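Local coordinates for protein-glutamine gamma-glutamyltransferase 2 (Pagrus major, PDB 1G0D) that probably catalyses calcium-dependent cross-linking of peptide-bound glutamine to the amino group of peptide-bound lysine, and couples glutamine to small primary amines, at residues I42-S47 with I93-H98; L56-H61 with Y108-L113; D66-K71 with N201-I206; A78-W83 with P100-I105. One frame throughout, in Å; residues are numbered along the deposited sequence.

Contact 1 (I42-S47 with I93-H98); sequences ITLQCS and ILLTLH
Ile42 faces Leu95, Thr43 faces Leu94 and Leu44 faces Ile93 where strands 42-46 and 93-98 run antiparallel, their axes 4.7 Å apart at the closest point and their directions 154° apart. The outer two are hydrogen-bonded pairs, and each pair bonds in both directions. Leu95 N reaches Ile42 O over 2.9 Å, in a nearly straight bond that arrives close to the line of the C=O. Ile42 N returns a bond to Leu95 O. The two bonds between Leu44 and Ile93 are more bent, and their donors tilt from the carbonyl planes. Thr43 and Leu94, in the middle, form a non-hydrogen-bonded pair. Here Thr43 CA makes a CA-H...O contact of 3.3 Å with Ile93 O, the same oxygen that accepts from Leu44 N.

Four side chains share one face. Leu44 CB meets Ile93 CB directly across at 4.0 Å. Leu44 CG reaches diagonally to Leu95 CD2, 3.7 Å away. Ile42 CG1 sits between its own backbone N and carbonyl carbon (chi1 65°) and lies 4.0 Å from Leu95 CB. Farther on, Cys46 SG approaches Ile93 CD1 at 4.2 Å. On the other face, the Thr43 and Leu94 side chains cross at a slant, with Thr43 CG2 3.7 Å from Leu94 CD2, and the same leucine methyl lies close to Ile42 O.

Strands 8-12 and 83-88 flank the pair within this sheet. Leu56, from the second sheet, packs on Leu44, Ile93 and Leu95. This is the two-sheet core of the N-terminal beta-sandwich domain of transglutaminases.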
loop_
_atom_site.group_PDB
_atom_site.type_symbol
_atom_site.label_atom_id
_atom_site.label_comp_id
_atom_site.label_asym_id
_atom_site.label_seq_id
_atom_site.Cartn_x
_atom_site.Cartn_y
_atom_site.Cartn_z
ATOM N N ILE A 42 16.253 -31.441 -9.615
ATOM C CA ILE A 42 15.380 -32.430 -9.016
ATOM C C ILE A 42 15.975 -33.773 -9.384
ATOM O O ILE A 42 16.839 -33.828 -10.248
ATOM C CB ILE A 42 13.926 -32.275 -9.587
ATOM C CG1 ILE A 42 13.895 -32.604 -11.085
ATOM C CG2 ILE A 42 13.429 -30.790 -9.394
ATOM C CD1 ILE A 42 12.505 -32.974 -11.630
ATOM N N THR A 43 15.542 -34.850 -8.747
ATOM C CA THR A 43 16.084 -36.168 -9.077
ATOM C C THR A 43 15.024 -37.205 -9.408
ATOM O O THR A 43 13.913 -37.136 -8.921
ATOM C CB THR A 43 16.881 -36.750 -7.928
ATOM O OG1 THR A 43 16.208 -36.464 -6.690
ATOM C CG2 THR A 43 18.271 -36.180 -7.922
ATOM N N LEU A 44 15.392 -38.162 -10.239
ATOM C CA LEU A 44 14.528 -39.257 -10.624
ATOM C C LEU A 44 15.142 -40.451 -9.926
ATOM O O LEU A 44 16.230 -40.876 -10.338
ATOM C CB LEU A 44 14.667 -39.577 -12.098
ATOM C CG LEU A 44 13.911 -38.962 -13.237
ATOM C CD1 LEU A 44 13.705 -40.010 -14.297
ATOM C CD2 LEU A 44 12.621 -38.426 -12.742
ATOM N N GLN A 45 14.506 -40.992 -8.884
ATOM C CA GLN A 45 15.056 -42.195 -8.248
ATOM C C GLN A 45 14.610 -43.384 -9.079
ATOM O O GLN A 45 13.423 -43.650 -9.202
ATOM C CB GLN A 45 14.559 -42.370 -6.825
ATOM C CG GLN A 45 15.614 -43.002 -5.947
ATOM C CD GLN A 45 15.088 -44.188 -5.148
ATOM O OE1 GLN A 45 14.412 -44.003 -4.130
ATOM N NE2 GLN A 45 15.403 -45.421 -5.599
ATOM N N CYS A 46 15.568 -44.081 -9.668
ATOM C CA CYS A 46 15.279 -45.231 -10.511
ATOM C C CYS A 46 15.483 -46.602 -9.840
ATOM O O CYS A 46 16.198 -46.742 -8.840
ATOM C CB CYS A 46 16.093 -45.134 -11.797
ATOM S SG CYS A 46 15.688 -43.667 -12.783
ATOM N N SER A 47 14.814 -47.607 -10.399
ATOM C CA SER A 47 14.872 -48.954 -9.867
ATOM C C SER A 47 16.003 -49.669 -10.571
ATOM O O SER A 47 16.583 -50.609 -10.030
ATOM C CB SER A 47 13.539 -49.680 -10.082
ATOM O OG SER A 47 13.261 -49.830 -11.457
ATOM N N ILE A 93 18.706 -40.069 -11.376
ATOM C CA ILE A 93 19.129 -39.164 -12.444
ATOM C C ILE A 93 18.872 -37.706 -11.981
ATOM O O ILE A 93 17.759 -37.351 -11.617
ATOM C CB ILE A 93 18.342 -39.435 -13.745
ATOM C CG1 ILE A 93 18.583 -40.850 -14.205
ATOM C CG2 ILE A 93 18.815 -38.537 -14.853
ATOM C CD1 ILE A 93 17.807 -41.217 -15.462
ATOM N N LEU A 94 19.928 -36.894 -11.987
ATOM C CA LEU A 94 19.878 -35.482 -11.586
ATOM C C LEU A 94 19.454 -34.682 -12.808
ATOM O O LEU A 94 20.150 -34.661 -13.826
ATOM C CB LEU A 94 21.255 -35.011 -11.126
ATOM C CG LEU A 94 21.450 -33.988 -9.981
ATOM C CD1 LEU A 94 22.290 -32.929 -10.617
ATOM C CD2 LEU A 94 20.179 -33.362 -9.354
ATOM N N LEU A 95 18.317 -34.004 -12.694
ATOM C CA LEU A 95 17.782 -33.239 -13.792
ATOM C C LEU A 95 17.801 -31.782 -13.392
ATOM O O LEU A 95 17.094 -31.392 -12.485
ATOM C CB LEU A 95 16.346 -33.676 -14.032
ATOM C CG LEU A 95 15.824 -34.615 -15.135
ATOM C CD1 LEU A 95 16.909 -35.351 -15.949
ATOM C CD2 LEU A 95 14.926 -35.585 -14.434
ATOM N N THR A 96 18.627 -30.976 -14.045
ATOM C CA THR A 96 18.680 -29.550 -13.738
ATOM C C THR A 96 17.859 -28.813 -14.776
ATOM O O THR A 96 18.227 -28.801 -15.946
ATOM C CB THR A 96 20.094 -29.028 -13.807
ATOM O OG1 THR A 96 20.914 -29.801 -12.930
ATOM C CG2 THR A 96 20.129 -27.580 -13.396
ATOM N N LEU A 97 16.747 -28.216 -14.355
ATOM C CA LEU A 97 15.873 -27.489 -15.271
ATOM C C LEU A 97 16.344 -26.061 -15.320
ATOM O O LEU A 97 16.609 -25.449 -14.285
ATOM C CB LEU A 97 14.416 -27.494 -14.796
ATOM C CG LEU A 97 13.383 -28.630 -14.931
ATOM C CD1 LEU A 97 12.668 -28.415 -16.209
ATOM C CD2 LEU A 97 14.005 -30.010 -14.875
ATOM N N HIS A 98 16.449 -25.541 -16.534
ATOM C CA HIS A 98 16.859 -24.153 -16.778
ATOM C C HIS A 98 15.657 -23.408 -17.394
ATOM O O HIS A 98 15.139 -23.795 -18.424
ATOM C CB HIS A 98 18.045 -24.109 -17.750
ATOM C CG HIS A 98 19.348 -24.516 -17.144
ATOM N ND1 HIS A 98 20.185 -23.622 -16.508
ATOM C CD2 HIS A 98 19.954 -25.725 -17.067
ATOM C CE1 HIS A 98 21.249 -24.266 -16.066
ATOM N NE2 HIS A 98 21.134 -25.543 -16.392
#

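Contact 2 (L56-H61 with Y108-L113); sequences LELVLH and YRLAVL
Leu56 CA makes a bent CA-H...O contact with Leu113 O where strands 56-61 and 108-113 meet antiparallel, in the second sheet of the N-terminal beta-sandwich. Glu57 follows as a hydrogen-bonded pair with Leu113. Its O takes Leu113 N at 2.6 Å, and its CB touches Leu113 CB. Its carboxylate turns away to a salt bridge with Lys74 and a hydrogen bond to His55.

Leu58 lies beside Val112, both pointing the same way, with Leu58 CG 3.9 Å from Val112 CG2. Their face looks into the sandwich, where Leu58 also packs on Leu97 of the other sheet. Val59 exchanges backbone bonds with Ala111. On the opposite face its CG1 crosses to Leu113 CD2, a tight 3.4 Å.

Leu60 returns to the inner face. Its CD2 meets Leu110 CD2 at 3.7 Å, and its CB lies 4.1 Å from Tyr108 CD2. Tyr108 OH is hydrogen-bonded to Val104 O.

His61 closes the run with a hydrogen-bonded pair to Arg109. Its O accepts Arg109 N at 2.9 Å and also lies over one face of the Arg109 guanidinium, above its centre. With CG anti to the carbonyl carbon (chi1 -53°), the ring lies beside the neighbouring strand. Its ND1 is hydrogen-bonded to Asp66 OD2. At the ring edge, in the ring plane, Ala111 CB stands 3.9 Å from His61 NE2.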
loop_
_atom_site.group_PDB
_atom_site.type_symbol
_atom_site.label_atom_id
_atom_site.label_comp_id
_atom_site.label_asym_id
_atom_site.label_seq_id
_atom_site.Cartn_x
_atom_site.Cartn_y
_atom_site.Cartn_z
ATOM N N LEU A 56 15.191 -39.682 -21.946
ATOM C CA LEU A 56 14.204 -38.874 -21.208
ATOM C C LEU A 56 13.690 -37.689 -22.046
ATOM O O LEU A 56 14.406 -37.122 -22.882
ATOM C CB LEU A 56 14.771 -38.333 -19.867
ATOM C CG LEU A 56 15.129 -39.269 -18.704
ATOM C CD1 LEU A 56 15.433 -38.482 -17.434
ATOM C CD2 LEU A 56 14.002 -40.228 -18.484
ATOM N N GLU A 57 12.432 -37.334 -21.784
ATOM C CA GLU A 57 11.731 -36.251 -22.451
ATOM C C GLU A 57 11.005 -35.460 -21.362
ATOM O O GLU A 57 10.435 -36.040 -20.432
ATOM C CB GLU A 57 10.727 -36.839 -23.427
ATOM C CG GLU A 57 10.395 -35.935 -24.547
ATOM C CD GLU A 57 11.511 -35.891 -25.542
ATOM O OE1 GLU A 57 11.724 -36.911 -26.220
ATOM O OE2 GLU A 57 12.187 -34.843 -25.643
ATOM N N LEU A 58 11.026 -34.137 -21.460
ATOM C CA LEU A 58 10.360 -33.315 -20.439
ATOM C C LEU A 58 9.373 -32.312 -21.017
ATOM O O LEU A 58 9.720 -31.522 -21.898
ATOM C CB LEU A 58 11.397 -32.538 -19.607
ATOM C CG LEU A 58 11.864 -33.141 -18.277
ATOM C CD1 LEU A 58 12.612 -34.416 -18.589
ATOM C CD2 LEU A 58 12.748 -32.170 -17.499
ATOM N N VAL A 59 8.141 -32.342 -20.527
ATOM C CA VAL A 59 7.170 -31.366 -20.982
ATOM C C VAL A 59 6.434 -30.738 -19.807
ATOM O O VAL A 59 6.049 -31.416 -18.855
ATOM C CB VAL A 59 6.200 -31.963 -22.026
ATOM C CG1 VAL A 59 6.194 -33.431 -21.918
ATOM C CG2 VAL A 59 4.818 -31.367 -21.879
ATOM N N LEU A 60 6.276 -29.420 -19.892
ATOM C CA LEU A 60 5.632 -28.632 -18.867
ATOM C C LEU A 60 4.188 -28.287 -19.187
ATOM O O LEU A 60 3.844 -28.060 -20.332
ATOM C CB LEU A 60 6.412 -27.343 -18.695
ATOM C CG LEU A 60 7.838 -27.380 -18.153
ATOM C CD1 LEU A 60 8.532 -26.098 -18.513
ATOM C CD2 LEU A 60 7.803 -27.528 -16.648
ATOM N N HIS A 61 3.339 -28.229 -18.172
ATOM C CA HIS A 61 1.927 -27.893 -18.385
ATOM C C HIS A 61 1.520 -26.766 -17.458
ATOM O O HIS A 61 1.781 -26.794 -16.251
ATOM C CB HIS A 61 1.007 -29.096 -18.133
ATOM C CG HIS A 61 1.398 -30.321 -18.896
ATOM N ND1 HIS A 61 0.922 -30.589 -20.162
ATOM C CD2 HIS A 61 2.290 -31.304 -18.616
ATOM C CE1 HIS A 61 1.506 -31.674 -20.632
ATOM N NE2 HIS A 61 2.341 -32.129 -19.712
ATOM N N TYR A 108 3.135 -24.809 -12.428
ATOM C CA TYR A 108 3.440 -25.753 -13.489
ATOM C C TYR A 108 3.301 -27.177 -13.016
ATOM O O TYR A 108 3.417 -27.448 -11.830
ATOM C CB TYR A 108 4.883 -25.570 -13.949
ATOM C CG TYR A 108 5.143 -24.315 -14.740
ATOM C CD1 TYR A 108 5.366 -23.096 -14.089
ATOM C CD2 TYR A 108 5.213 -24.345 -16.129
ATOM C CE1 TYR A 108 5.664 -21.926 -14.799
ATOM C CE2 TYR A 108 5.509 -23.182 -16.853
ATOM C CZ TYR A 108 5.739 -21.972 -16.169
ATOM O OH TYR A 108 6.072 -20.812 -16.842
ATOM N N ARG A 109 3.060 -28.096 -13.943
ATOM C CA ARG A 109 2.981 -29.498 -13.575
ATOM C C ARG A 109 3.950 -30.125 -14.530
ATOM O O ARG A 109 3.813 -29.968 -15.731
ATOM C CB ARG A 109 1.574 -30.071 -13.765
ATOM C CG ARG A 109 0.805 -30.308 -12.409
ATOM C CD ARG A 109 -0.280 -29.224 -12.065
ATOM N NE ARG A 109 -1.110 -28.900 -13.237
ATOM C CZ ARG A 109 -1.540 -27.680 -13.581
ATOM N NH1 ARG A 109 -1.241 -26.617 -12.837
ATOM N NH2 ARG A 109 -2.211 -27.516 -14.721
ATOM N N LEU A 110 4.951 -30.812 -13.984
ATOM C CA LEU A 110 6.008 -31.434 -14.780
ATOM C C LEU A 110 5.844 -32.895 -15.108
ATOM O O LEU A 110 5.760 -33.742 -14.217
ATOM C CB LEU A 110 7.367 -31.286 -14.082
ATOM C CG LEU A 110 8.663 -31.070 -14.891
ATOM C CD1 LEU A 110 9.707 -32.057 -14.472
ATOM C CD2 LEU A 110 8.416 -31.208 -16.338
ATOM N N ALA A 111 5.877 -33.183 -16.402
ATOM C CA ALA A 111 5.765 -34.540 -16.872
ATOM C C ALA A 111 7.089 -35.049 -17.448
ATOM O O ALA A 111 7.490 -34.629 -18.532
ATOM C CB ALA A 111 4.687 -34.623 -17.922
ATOM N N VAL A 112 7.784 -35.933 -16.733
ATOM C CA VAL A 112 9.027 -36.514 -17.264
ATOM C C VAL A 112 8.666 -37.845 -18.011
ATOM O O VAL A 112 8.161 -38.811 -17.402
ATOM C CB VAL A 112 10.073 -36.755 -16.094
ATOM C CG1 VAL A 112 11.315 -37.504 -16.606
ATOM C CG2 VAL A 112 10.479 -35.410 -15.486
ATOM N N LEU A 113 8.876 -37.872 -19.330
ATOM C CA LEU A 113 8.572 -39.061 -20.133
ATOM C C LEU A 113 9.804 -39.867 -20.501
ATOM O O LEU A 113 10.811 -39.301 -20.914
ATOM C CB LEU A 113 7.932 -38.693 -21.463
ATOM C CG LEU A 113 6.544 -38.135 -21.718
ATOM C CD1 LEU A 113 5.621 -38.170 -20.520
ATOM C CD2 LEU A 113 6.781 -36.732 -22.185
#

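Contact 3 (D66-K71 with N201-I206); sequences DEVVIK and NSEMDI
Glu67 and Val68 make the apolar part of this contact with Glu203 and Ile206 on the first turns of helix 202-208. Glu67 CB lies 3.7 Å from both Glu203 CB and Ile206 CD1. Val68 CG2 is 4.1 Å from Ile206 CG2, the two side chains running alongside and pointing opposite ways. The Val68 and Glu203 side chains cross at about a right angle, with Val68 CG2 near Glu203 CG.

Glu67 and Val68 both face Leu62 in a classic beta bulge, at the start of the edge strand 68-72. The contact sets the rim of the N-terminal beta-sandwich against a helix of the catalytic core.

Polar groups meet without a clear bond between the segments. Glu67 O has Glu203 CG at 3.1 Å and Glu203 OE1 equally near, but both oxygens are acceptors. Glu67 CG stands beside its backbone N (chi1 -79°); the chain then bends at chi2, and OE1 ends near Ser202 CB. Arg65 NH1 joins the two residues, with a salt bridge to Glu67 OE1 and a hydrogen bond to Ser202 OG.

Asn201 OD1, at the N-cap, accepts Met204 N at 3.1 Å in a bond straight at the hydrogen (174°), with the donor well above the amide plane.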
loop_
_atom_site.group_PDB
_atom_site.type_symbol
_atom_site.label_atom_id
_atom_site.label_comp_id
_atom_site.label_asym_id
_atom_site.label_seq_id
_atom_site.Cartn_x
_atom_site.Cartn_y
_atom_site.Cartn_z
ATOM N N ASP A 66 -4.551 -27.122 -19.344
ATOM C CA ASP A 66 -3.408 -27.130 -20.239
ATOM C C ASP A 66 -3.422 -26.000 -21.250
ATOM O O ASP A 66 -2.975 -26.156 -22.374
ATOM C CB ASP A 66 -3.320 -28.445 -20.975
ATOM C CG ASP A 66 -2.604 -29.484 -20.179
ATOM O OD1 ASP A 66 -2.896 -29.596 -18.960
ATOM O OD2 ASP A 66 -1.752 -30.175 -20.773
ATOM N N GLU A 67 -3.933 -24.854 -20.837
ATOM C CA GLU A 67 -3.970 -23.691 -21.698
ATOM C C GLU A 67 -2.563 -23.533 -22.342
ATOM O O GLU A 67 -2.417 -23.046 -23.474
ATOM C CB GLU A 67 -4.345 -22.453 -20.853
ATOM C CG GLU A 67 -5.835 -22.315 -20.524
ATOM C CD GLU A 67 -6.206 -22.842 -19.137
ATOM O OE1 GLU A 67 -6.915 -22.145 -18.376
ATOM O OE2 GLU A 67 -5.793 -23.965 -18.796
ATOM N N VAL A 68 -1.513 -23.924 -21.632
ATOM C CA VAL A 68 -0.186 -23.818 -22.223
ATOM C C VAL A 68 0.727 -25.017 -21.899
ATOM O O VAL A 68 0.797 -25.489 -20.774
ATOM C CB VAL A 68 0.477 -22.465 -21.825
ATOM C CG1 VAL A 68 1.903 -22.411 -22.309
ATOM C CG2 VAL A 68 -0.311 -21.315 -22.470
ATOM N N VAL A 69 1.377 -25.555 -22.923
ATOM C CA VAL A 69 2.289 -26.673 -22.742
ATOM C C VAL A 69 3.664 -26.445 -23.403
ATOM O O VAL A 69 3.783 -26.189 -24.598
ATOM C CB VAL A 69 1.637 -27.971 -23.285
ATOM C CG1 VAL A 69 2.629 -29.162 -23.168
ATOM C CG2 VAL A 69 0.340 -28.201 -22.506
ATOM N N ILE A 70 4.711 -26.586 -22.593
ATOM C CA ILE A 70 6.044 -26.349 -23.065
ATOM C C ILE A 70 6.848 -27.621 -23.078
ATOM O O ILE A 70 6.922 -28.310 -22.069
ATOM C CB ILE A 70 6.728 -25.341 -22.126
ATOM C CG1 ILE A 70 5.875 -24.081 -22.045
ATOM C CG2 ILE A 70 8.107 -24.996 -22.614
ATOM C CD1 ILE A 70 6.240 -23.143 -20.915
ATOM N N LYS A 71 7.443 -27.934 -24.221
ATOM C CA LYS A 71 8.309 -29.109 -24.317
ATOM C C LYS A 71 9.700 -28.571 -24.056
ATOM O O LYS A 71 10.217 -27.811 -24.858
ATOM C CB LYS A 71 8.248 -29.736 -25.713
ATOM C CG LYS A 71 6.919 -30.456 -25.976
ATOM C CD LYS A 71 6.749 -30.957 -27.424
ATOM C CE LYS A 71 5.706 -30.158 -28.238
ATOM N NZ LYS A 71 4.392 -29.966 -27.533
ATOM N N ASN A 201 -10.633 -15.193 -21.446
ATOM C CA ASN A 201 -9.714 -16.035 -22.201
ATOM C C ASN A 201 -8.533 -16.453 -21.313
ATOM O O ASN A 201 -7.550 -15.723 -21.176
ATOM C CB ASN A 201 -9.210 -15.300 -23.435
ATOM C CG ASN A 201 -8.353 -16.184 -24.300
ATOM O OD1 ASN A 201 -7.832 -17.197 -23.823
ATOM N ND2 ASN A 201 -8.196 -15.824 -25.577
ATOM N N SER A 202 -8.659 -17.637 -20.722
ATOM C CA SER A 202 -7.678 -18.225 -19.812
ATOM C C SER A 202 -6.256 -18.406 -20.346
ATOM O O SER A 202 -5.272 -18.083 -19.649
ATOM C CB SER A 202 -8.184 -19.580 -19.374
ATOM O OG SER A 202 -8.536 -20.313 -20.533
ATOM N N GLU A 203 -6.164 -18.965 -21.554
ATOM C CA GLU A 203 -4.897 -19.227 -22.241
ATOM C C GLU A 203 -4.114 -17.962 -22.615
ATOM O O GLU A 203 -2.909 -17.868 -22.385
ATOM C CB GLU A 203 -5.159 -20.042 -23.496
ATOM C CG GLU A 203 -3.901 -20.451 -24.195
ATOM C CD GLU A 203 -4.150 -20.809 -25.617
ATOM O OE1 GLU A 203 -3.545 -21.786 -26.102
ATOM O OE2 GLU A 203 -4.956 -20.100 -26.248
ATOM N N MET A 204 -4.789 -16.995 -23.215
ATOM C CA MET A 204 -4.125 -15.749 -23.547
ATOM C C MET A 204 -3.647 -15.093 -22.251
ATOM O O MET A 204 -2.536 -14.598 -22.186
ATOM C CB MET A 204 -5.094 -14.830 -24.278
ATOM C CG MET A 204 -4.494 -13.613 -24.953
ATOM S SD MET A 204 -5.842 -12.598 -25.688
ATOM C CE MET A 204 -5.006 -11.017 -25.886
ATOM N N ASP A 205 -4.481 -15.098 -21.219
ATOM C CA ASP A 205 -4.102 -14.513 -19.939
ATOM C C ASP A 205 -2.851 -15.202 -19.392
ATOM O O ASP A 205 -1.955 -14.536 -18.883
ATOM C CB ASP A 205 -5.224 -14.663 -18.916
ATOM C CG ASP A 205 -4.780 -14.309 -17.500
ATOM O OD1 ASP A 205 -4.389 -13.138 -17.267
ATOM O OD2 ASP A 205 -4.823 -15.192 -16.608
ATOM N N ILE A 206 -2.784 -16.531 -19.479
ATOM C CA ILE A 206 -1.610 -17.229 -18.970
ATOM C C ILE A 206 -0.369 -16.801 -19.749
ATOM O O ILE A 206 0.718 -16.561 -19.189
ATOM C CB ILE A 206 -1.790 -18.776 -19.042
ATOM C CG1 ILE A 206 -2.715 -19.229 -17.912
ATOM C CG2 ILE A 206 -0.463 -19.501 -18.841
ATOM C CD1 ILE A 206 -3.007 -20.722 -17.896
#

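Contact 4 (A78-W83 with P100-I105); sequences ARDKWW and PANAVI
Trp82 carries Pro100 on one face of its indole: Pro100 CD stands 3.5 Å from the centroid of the five-membered ring, 17° off the normal, a CH-pi contact. At the indole edge, in plane, a water accepts from Trp82 NE1 at 3.0 Å and more weakly from Val104 N. A second water lies over one face of the Arg79 guanidinium, off its centre. Leu60, Ile70, Val72, Phe130 and Met132 also pack on the indole. The contact joins two loops of the N-terminal beta-sandwich, one leading into strand 83-88 and the other, with a type I beta turn from Pro100 to Ala103, into strand 106-115.

Pro100 also wedges against the first loop by its CB, 3.3 Å from Asp80 C. Asp80 CB lies 3.3 Å from Asn102 ND2, and the carboxylate and amide planes are turned 56° apart. Lys81 NZ lies 3.2 Å from Asp80 OD2, a salt bridge whose hydrogen bonds are weak, and Asp80 is poorly ordered.

Arg79, also poorly ordered, forms a salt bridge with Asp140. The second water bridges the loops: it donates to Arg79 O at 2.6 Å and accepts from Ala101 N at 2.9 Å.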
loop_
_atom_site.group_PDB
_atom_site.type_symbol
_atom_site.label_atom_id
_atom_site.label_comp_id
_atom_site.label_asym_id
_atom_site.label_seq_id
_atom_site.Cartn_x
_atom_site.Cartn_y
_atom_site.Cartn_z
ATOM N N ALA A 78 17.893 -22.094 -26.378
ATOM C CA ALA A 78 17.929 -20.656 -26.722
ATOM C C ALA A 78 18.208 -19.902 -25.422
ATOM O O ALA A 78 18.867 -20.441 -24.513
ATOM C CB ALA A 78 16.591 -20.215 -27.287
ATOM N N ARG A 79 17.733 -18.697 -25.257
ATOM C CA ARG A 79 18.009 -17.964 -24.025
ATOM C C ARG A 79 16.660 -17.766 -23.352
ATOM O O ARG A 79 16.502 -17.746 -22.118
ATOM C CB ARG A 79 18.692 -16.649 -24.336
ATOM C CG ARG A 79 20.202 -16.669 -24.068
ATOM C CD ARG A 79 20.798 -15.270 -24.070
ATOM N NE ARG A 79 20.412 -14.514 -22.879
ATOM C CZ ARG A 79 19.399 -13.649 -22.836
ATOM N NH1 ARG A 79 18.657 -13.425 -23.919
ATOM N NH2 ARG A 79 19.137 -13.001 -21.705
ATOM N N ASP A 80 15.664 -17.614 -24.198
ATOM C CA ASP A 80 14.321 -17.464 -23.721
ATOM C C ASP A 80 13.637 -18.836 -23.868
ATOM O O ASP A 80 12.412 -18.964 -23.787
ATOM C CB ASP A 80 13.613 -16.340 -24.484
ATOM C CG ASP A 80 13.058 -16.794 -25.826
ATOM O OD1 ASP A 80 13.809 -17.412 -26.620
ATOM O OD2 ASP A 80 11.861 -16.513 -26.076
ATOM N N LYS A 81 14.456 -19.866 -24.054
ATOM C CA LYS A 81 13.956 -21.221 -24.194
ATOM C C LYS A 81 14.208 -22.025 -22.937
ATOM O O LYS A 81 15.278 -21.931 -22.355
ATOM C CB LYS A 81 14.659 -21.929 -25.346
ATOM C CG LYS A 81 13.991 -21.798 -26.716
ATOM C CD LYS A 81 12.463 -21.888 -26.659
ATOM C CE LYS A 81 11.741 -20.842 -27.561
ATOM N NZ LYS A 81 11.326 -19.575 -26.854
ATOM N N TRP A 82 13.229 -22.820 -22.522
ATOM C CA TRP A 82 13.379 -23.693 -21.350
ATOM C C TRP A 82 14.281 -24.864 -21.796
ATOM O O TRP A 82 14.209 -25.295 -22.940
ATOM C CB TRP A 82 12.024 -24.291 -20.946
ATOM C CG TRP A 82 11.191 -23.562 -19.936
ATOM C CD1 TRP A 82 10.238 -22.607 -20.194
ATOM C CD2 TRP A 82 11.118 -23.820 -18.528
ATOM N NE1 TRP A 82 9.576 -22.261 -19.037
ATOM C CE2 TRP A 82 10.089 -22.988 -17.999
ATOM C CE3 TRP A 82 11.817 -24.673 -17.655
ATOM C CZ2 TRP A 82 9.746 -22.986 -16.651
ATOM C CZ3 TRP A 82 11.474 -24.670 -16.307
ATOM C CH2 TRP A 82 10.439 -23.824 -15.819
ATOM N N TRP A 83 15.130 -25.385 -20.918
ATOM C CA TRP A 83 15.961 -26.538 -21.295
ATOM C C TRP A 83 16.516 -27.207 -20.055
ATOM O O TRP A 83 16.539 -26.608 -18.977
ATOM C CB TRP A 83 17.106 -26.137 -22.230
ATOM C CG TRP A 83 18.121 -25.238 -21.617
ATOM C CD1 TRP A 83 18.089 -23.865 -21.566
ATOM C CD2 TRP A 83 19.353 -25.635 -21.012
ATOM N NE1 TRP A 83 19.235 -23.389 -20.970
ATOM C CE2 TRP A 83 20.032 -24.454 -20.617
ATOM C CE3 TRP A 83 19.960 -26.876 -20.766
ATOM C CZ2 TRP A 83 21.280 -24.473 -19.993
ATOM C CZ3 TRP A 83 21.209 -26.889 -20.151
ATOM C CH2 TRP A 83 21.856 -25.686 -19.771
ATOM N N PRO A 100 13.795 -19.773 -18.831
ATOM C CA PRO A 100 14.188 -18.452 -19.345
ATOM C C PRO A 100 13.833 -17.380 -18.312
ATOM O O PRO A 100 13.028 -17.619 -17.410
ATOM C CB PRO A 100 13.368 -18.294 -20.623
ATOM C CG PRO A 100 12.177 -19.217 -20.439
ATOM C CD PRO A 100 12.655 -20.351 -19.568
ATOM N N ALA A 101 14.452 -16.216 -18.431
ATOM C CA ALA A 101 14.166 -15.112 -17.527
ATOM C C ALA A 101 12.825 -14.430 -17.915
ATOM O O ALA A 101 12.396 -13.494 -17.230
ATOM C CB ALA A 101 15.318 -14.096 -17.541
ATOM N N ASN A 102 12.188 -14.871 -19.008
ATOM C CA ASN A 102 10.896 -14.326 -19.397
ATOM C C ASN A 102 9.836 -15.395 -19.169
ATOM O O ASN A 102 8.732 -15.324 -19.701
ATOM C CB ASN A 102 10.868 -13.860 -20.860
ATOM C CG ASN A 102 11.222 -14.953 -21.833
ATOM O OD1 ASN A 102 11.610 -16.046 -21.435
ATOM N ND2 ASN A 102 11.099 -14.663 -23.129
ATOM N N ALA A 103 10.166 -16.384 -18.347
ATOM C CA ALA A 103 9.230 -17.452 -18.056
ATOM C C ALA A 103 7.880 -16.945 -17.472
ATOM O O ALA A 103 7.828 -15.947 -16.738
ATOM C CB ALA A 103 9.881 -18.408 -17.111
ATOM N N VAL A 104 6.790 -17.641 -17.810
ATOM C CA VAL A 104 5.457 -17.313 -17.321
ATOM C C VAL A 104 5.374 -17.751 -15.865
ATOM O O VAL A 104 5.676 -18.893 -15.549
ATOM C CB VAL A 104 4.366 -18.081 -18.109
ATOM C CG1 VAL A 104 3.032 -17.843 -17.485
ATOM C CG2 VAL A 104 4.319 -17.611 -19.538
ATOM N N ILE A 105 5.001 -16.845 -14.961
ATOM C CA ILE A 105 4.868 -17.237 -13.559
ATOM C C ILE A 105 3.593 -18.087 -13.429
ATOM O O ILE A 105 2.639 -17.922 -14.192
ATOM C CB ILE A 105 4.815 -15.995 -12.612
ATOM C CG1 ILE A 105 3.587 -15.159 -12.876
ATOM C CG2 ILE A 105 6.001 -15.086 -12.877
ATOM C CD1 ILE A 105 3.302 -14.233 -11.713
HETATM O O HOH W 1 16.858 -16.131 -20.133
HETATM O O HOH W 2 7.189 -20.575 -19.496
#

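From the N terminus, strand 40-46 comes first and contact 1 closes when the chain returns as strand 92-98 in the same sheet. Strand 55-62 starts inside that loop and pairs with 106-115 in contact 2, so contacts 1 and 2 cross. Ile42 CD1 packs on Leu110 CD1, at 4.1 Å, between the two sheets. Contact 3 opens next, at 66-71, and crosses contacts 1 and 2. Contact 4 joins the loops at 78-83 and 100-105. It crosses contact 1 and nests inside contacts 2 and 3. Contact 3 closes last, at 201-206, linking the sandwich to the catalytic core; there Ile206 O touches Val104 CG1 of contact 4.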